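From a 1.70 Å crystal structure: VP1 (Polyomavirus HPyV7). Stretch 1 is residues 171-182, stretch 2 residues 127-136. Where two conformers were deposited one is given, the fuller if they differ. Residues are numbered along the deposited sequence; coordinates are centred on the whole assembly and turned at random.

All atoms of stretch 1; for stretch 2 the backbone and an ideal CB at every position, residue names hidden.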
# COMPACT_ATOMS: atom_id res chain seq x y z
N VAL B 171 4.62 23.18 11.85
CA VAL B 171 4.07 22.43 10.74
C VAL B 171 2.58 22.15 10.96
O VAL B 171 1.84 21.92 10.02
CB VAL B 171 4.86 21.12 10.52
CG1 VAL B 171 6.33 21.41 10.28
CG2 VAL B 171 4.68 20.15 11.69
N GLU B 172 2.14 22.19 12.22
CA GLU B 172 0.73 22.05 12.54
C GLU B 172 -0.14 23.24 12.10
O GLU B 172 -1.36 23.11 12.06
CB GLU B 172 0.55 21.86 14.03
CG GLU B 172 1.04 20.53 14.52
CD GLU B 172 1.27 20.53 16.02
OE1 GLU B 172 0.29 20.69 16.76
OE2 GLU B 172 2.43 20.35 16.42
N LEU B 173 0.48 24.39 11.77
CA LEU B 173 -0.26 25.64 11.54
C LEU B 173 -0.03 26.30 10.17
O LEU B 173 -0.67 27.31 9.84
CB LEU B 173 0.13 26.64 12.64
CG LEU B 173 -0.01 26.18 14.09
CD1 LEU B 173 0.58 27.23 15.06
CD2 LEU B 173 -1.49 25.93 14.39
N TRP B 174 0.89 25.76 9.37
CA TRP B 174 1.33 26.42 8.12
C TRP B 174 1.42 25.37 7.02
O TRP B 174 2.15 24.38 7.22
CB TRP B 174 2.69 27.08 8.33
CG TRP B 174 2.67 28.24 9.28
CD1 TRP B 174 2.99 28.24 10.61
CD2 TRP B 174 2.27 29.57 8.97
NE1 TRP B 174 2.82 29.49 11.14
CE2 TRP B 174 2.39 30.33 10.14
CE3 TRP B 174 1.83 30.21 7.79
CZ2 TRP B 174 2.08 31.69 10.18
CZ3 TRP B 174 1.52 31.56 7.84
CH2 TRP B 174 1.64 32.28 9.02
N VAL B 175 0.72 25.60 5.92
CA VAL B 175 0.59 24.65 4.81
C VAL B 175 1.20 25.27 3.53
O VAL B 175 0.95 26.45 3.25
CB VAL B 175 -0.90 24.35 4.55
CG1 VAL B 175 -1.05 23.33 3.43
CG2 VAL B 175 -1.59 23.83 5.81
N ALA B 176 1.94 24.48 2.75
CA ALA B 176 2.46 24.97 1.48
C ALA B 176 1.31 25.55 0.67
O ALA B 176 0.25 24.97 0.57
CB ALA B 176 3.12 23.83 0.70
N ASP B 177 1.57 26.69 0.03
CA ASP B 177 0.54 27.43 -0.69
C ASP B 177 0.55 27.08 -2.20
O ASP B 177 1.46 27.50 -2.93
CB ASP B 177 0.78 28.92 -0.45
CG ASP B 177 -0.31 29.81 -1.08
OD1 ASP B 177 -1.20 29.29 -1.81
OD2 ASP B 177 -0.24 31.05 -0.88
N PRO B 178 -0.45 26.31 -2.69
CA PRO B 178 -0.50 25.92 -4.08
C PRO B 178 -0.88 27.06 -5.03
O PRO B 178 -0.72 26.93 -6.22
CB PRO B 178 -1.56 24.80 -4.08
CG PRO B 178 -2.50 25.20 -3.00
CD PRO B 178 -1.62 25.79 -1.94
N THR B 179 -1.36 28.19 -4.50
CA THR B 179 -1.65 29.36 -5.32
C THR B 179 -0.40 30.22 -5.59
O THR B 179 -0.47 31.16 -6.38
CB THR B 179 -2.77 30.25 -4.72
OG1 THR B 179 -2.28 30.98 -3.58
CG2 THR B 179 -3.98 29.42 -4.34
N LYS B 180 0.71 29.89 -4.93
CA LYS B 180 1.99 30.59 -5.13
C LYS B 180 3.03 29.51 -5.42
O LYS B 180 2.74 28.55 -6.17
CB LYS B 180 2.31 31.49 -3.93
CG LYS B 180 1.25 32.57 -3.73
CD LYS B 180 1.62 33.55 -2.63
CE LYS B 180 0.38 34.22 -2.07
NZ LYS B 180 -0.43 34.92 -3.10
N ASN B 181 4.23 29.65 -4.86
CA ASN B 181 5.31 28.69 -5.10
C ASN B 181 5.58 28.39 -6.56
O ASN B 181 5.88 27.24 -6.91
CB ASN B 181 5.05 27.40 -4.33
CG ASN B 181 5.24 27.59 -2.86
OD1 ASN B 181 6.29 28.08 -2.44
ND2 ASN B 181 4.21 27.28 -2.07
N ASP B 182 5.48 29.42 -7.43
CA ASP B 182 5.72 29.09 -8.84
C ASP B 182 7.21 28.82 -9.16
O ASP B 182 7.49 28.23 -10.19
CB ASP B 182 5.14 30.12 -9.80
CG ASP B 182 3.64 29.99 -9.98
OD1 ASP B 182 3.13 28.90 -10.29
OD2 ASP B 182 2.98 31.04 -9.87
N UNK B 127 12.18 31.54 -0.52
CA UNK B 127 11.50 30.78 0.56
C UNK B 127 10.14 30.27 0.17
O UNK B 127 9.47 30.83 -0.68
CB UNK B 127 11.35 31.65 1.81
N UNK B 128 9.74 29.18 0.83
CA UNK B 128 8.47 28.53 0.64
C UNK B 128 7.29 29.43 1.00
O UNK B 128 7.24 29.96 2.11
CB UNK B 128 8.42 27.25 1.47
N UNK B 129 6.34 29.59 0.08
CA UNK B 129 5.08 30.29 0.38
C UNK B 129 4.16 29.34 1.15
O UNK B 129 3.93 28.18 0.70
CB UNK B 129 4.40 30.78 -0.90
N UNK B 130 3.61 29.84 2.27
CA UNK B 130 2.70 29.04 3.12
C UNK B 130 1.43 29.82 3.45
O UNK B 130 1.37 31.06 3.38
CB UNK B 130 3.40 28.62 4.41
N UNK B 131 0.39 29.06 3.80
CA UNK B 131 -0.86 29.60 4.26
C UNK B 131 -1.01 29.26 5.75
O UNK B 131 -0.75 28.12 6.18
CB UNK B 131 -2.03 29.06 3.44
N UNK B 132 -1.37 30.26 6.54
CA UNK B 132 -1.61 30.07 7.98
C UNK B 132 -3.02 29.59 8.22
O UNK B 132 -3.96 30.23 7.78
CB UNK B 132 -1.36 31.37 8.75
N UNK B 133 -3.18 28.44 8.89
CA UNK B 133 -4.50 27.91 9.19
C UNK B 133 -4.52 27.43 10.62
O UNK B 133 -3.66 26.64 11.01
CB UNK B 133 -4.88 26.78 8.23
N UNK B 134 -5.46 27.94 11.40
CA UNK B 134 -5.70 27.38 12.73
C UNK B 134 -6.91 26.45 12.57
O UNK B 134 -7.99 26.93 12.24
CB UNK B 134 -5.94 28.47 13.78
N UNK B 135 -6.73 25.13 12.82
CA UNK B 135 -7.85 24.19 12.63
C UNK B 135 -8.99 24.43 13.58
O UNK B 135 -10.12 24.00 13.30
CB UNK B 135 -7.37 22.75 12.79
N UNK B 136 -8.75 25.14 14.68
CA UNK B 136 -9.84 25.52 15.57
C UNK B 136 -9.51 26.86 16.22
O UNK B 136 -8.91 26.91 17.30
CB UNK B 136 -10.08 24.44 16.63

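Two antiparallel strand segments set the frame: the backbone of stretch 2 runs against residues 174-176, their axes 4.3 Å apart at closest approach, so each position can be judged by where its CA-to-CB bond points.

Position 127 points away, and its ideal CB has no atom of stretch 1 within 5.5 Å. With phi/psi of -67/154, many residues would fit, proline among them. It is P127; water 1 lies 2.9 Å from P127 O and 2.7 Å from N181 OD1 and bridges the two stretches.

At position 128 the bond runs sideways, the ideal CB 4.5 Å from N181 OD1. A medium or long apolar chain could bend back toward the methyl of A176. The residue is L128 (chi1 t, chi2 p); its CD1 lies 3.6 Å from N181 OD1 and 4.3 Å from A176 CB.

Position 129 points toward stretch 1, with its ideal CB 3.7 Å from K180 CB and 3.6 Å from N181 OD1. The backbone N of N181 is a donor nearby, so a short acceptor such as Asp, Asn or Ser would suit. D129 is deposited: with chi1 m, its OD2 accepts from N181 N at 2.9 Å. The backbone is engaged too. D129 N donates to N181 OD1 (2.9 Å), while D129 O receives both N181 ND2 and D177 N, each at 2.9 Å. The N181 amide thus grips the main chain of 129 at both its N and its O.

Position 130 is directed sideways, its ideal CB 4.0 Å from W174 CE3 and 3.5 Å from V175 O. An apolar chain is favoured, and phi/psi of -131/158 suits a beta-branched one. V130 brings CG2 to 3.5 Å from W174 CE3, while its O and D177 OD2 share water 2.

Position 131 lies on the same sheet face as V175, its ideal CB 4.8 Å from D177 CB. An extended apolar chain, Leu, Ile or Met, could reach further along stretch 1. I131 (m, t) does so: CG1 is 3.5 Å from D177 CG and CD1 4.4 Å from P178 CD. Its N donates to V175 O (2.7 Å), and its O accepts from V175 N (2.9 Å).

Position 132 is the most restrictive. An ideal CB would sit 3.0 Å from W174 CZ3, too close for a carbon-carbon contact, so glycine is the natural reading. G132 instead lays its CA over the indole face, 3.8 Å from the centroid of the six-membered ring of W174.

Position 133 turns sideways, its ideal CB 5.0 Å from V175 CG2; an aliphatic chain suits. In I133, the backbone N donates to L173 O (2.9 Å).

Position 134 points away, leaving polar or apolar chains possible. N134 OD1 accepts from the backbone N of position 136 (2.8 Å).

Position 135, with phi near -65°, admits proline; P135 CD approaches L173 CD2 at 4.4 Å.

Position 136 is out of reach, so stretch 1 sets no preference; it is D136.

Stretch 2 (127-136) PLDVIGINPD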
# COMPACT_ATOMS: atom_id res chain seq x y z
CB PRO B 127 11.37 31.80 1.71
CG PRO B 127 12.00 33.04 1.26
CD PRO B 127 12.54 32.91 -0.13
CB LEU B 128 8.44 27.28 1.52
CG LEU B 128 7.15 26.45 1.48
CD1 LEU B 128 7.00 25.72 0.16
CD2 LEU B 128 7.04 25.43 2.60
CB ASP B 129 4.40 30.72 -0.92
CG ASP B 129 5.23 31.68 -1.74
OD1 ASP B 129 5.58 32.78 -1.23
OD2 ASP B 129 5.50 31.35 -2.93
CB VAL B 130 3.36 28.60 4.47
CG1 VAL B 130 4.30 27.44 4.22
CG2 VAL B 130 4.08 29.76 5.14
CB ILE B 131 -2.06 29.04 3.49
CG1 ILE B 131 -1.88 29.17 1.98
CG2 ILE B 131 -3.34 29.74 3.93
CD1 ILE B 131 -2.97 28.49 1.20
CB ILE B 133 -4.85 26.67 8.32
CG1 ILE B 133 -4.83 27.05 6.85
CG2 ILE B 133 -6.21 26.11 8.74
CD1 ILE B 133 -6.00 27.89 6.41
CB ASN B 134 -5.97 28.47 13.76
CG ASN B 134 -6.09 27.91 15.18
OD1 ASN B 134 -6.54 26.78 15.36
ND2 ASN B 134 -5.66 28.68 16.17
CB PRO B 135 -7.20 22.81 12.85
CG PRO B 135 -6.04 23.08 13.74
CD PRO B 135 -5.51 24.42 13.25
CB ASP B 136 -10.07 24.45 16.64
CG ASP B 136 -11.32 24.75 17.48
OD1 ASP B 136 -11.79 25.90 17.54
OD2 ASP B 136 -11.84 23.82 18.13
O HOH W 1 8.35 29.70 -3.07
O HOH W 2 1.66 32.14 0.73
O HOH W 3 -3.01 24.04 10.20
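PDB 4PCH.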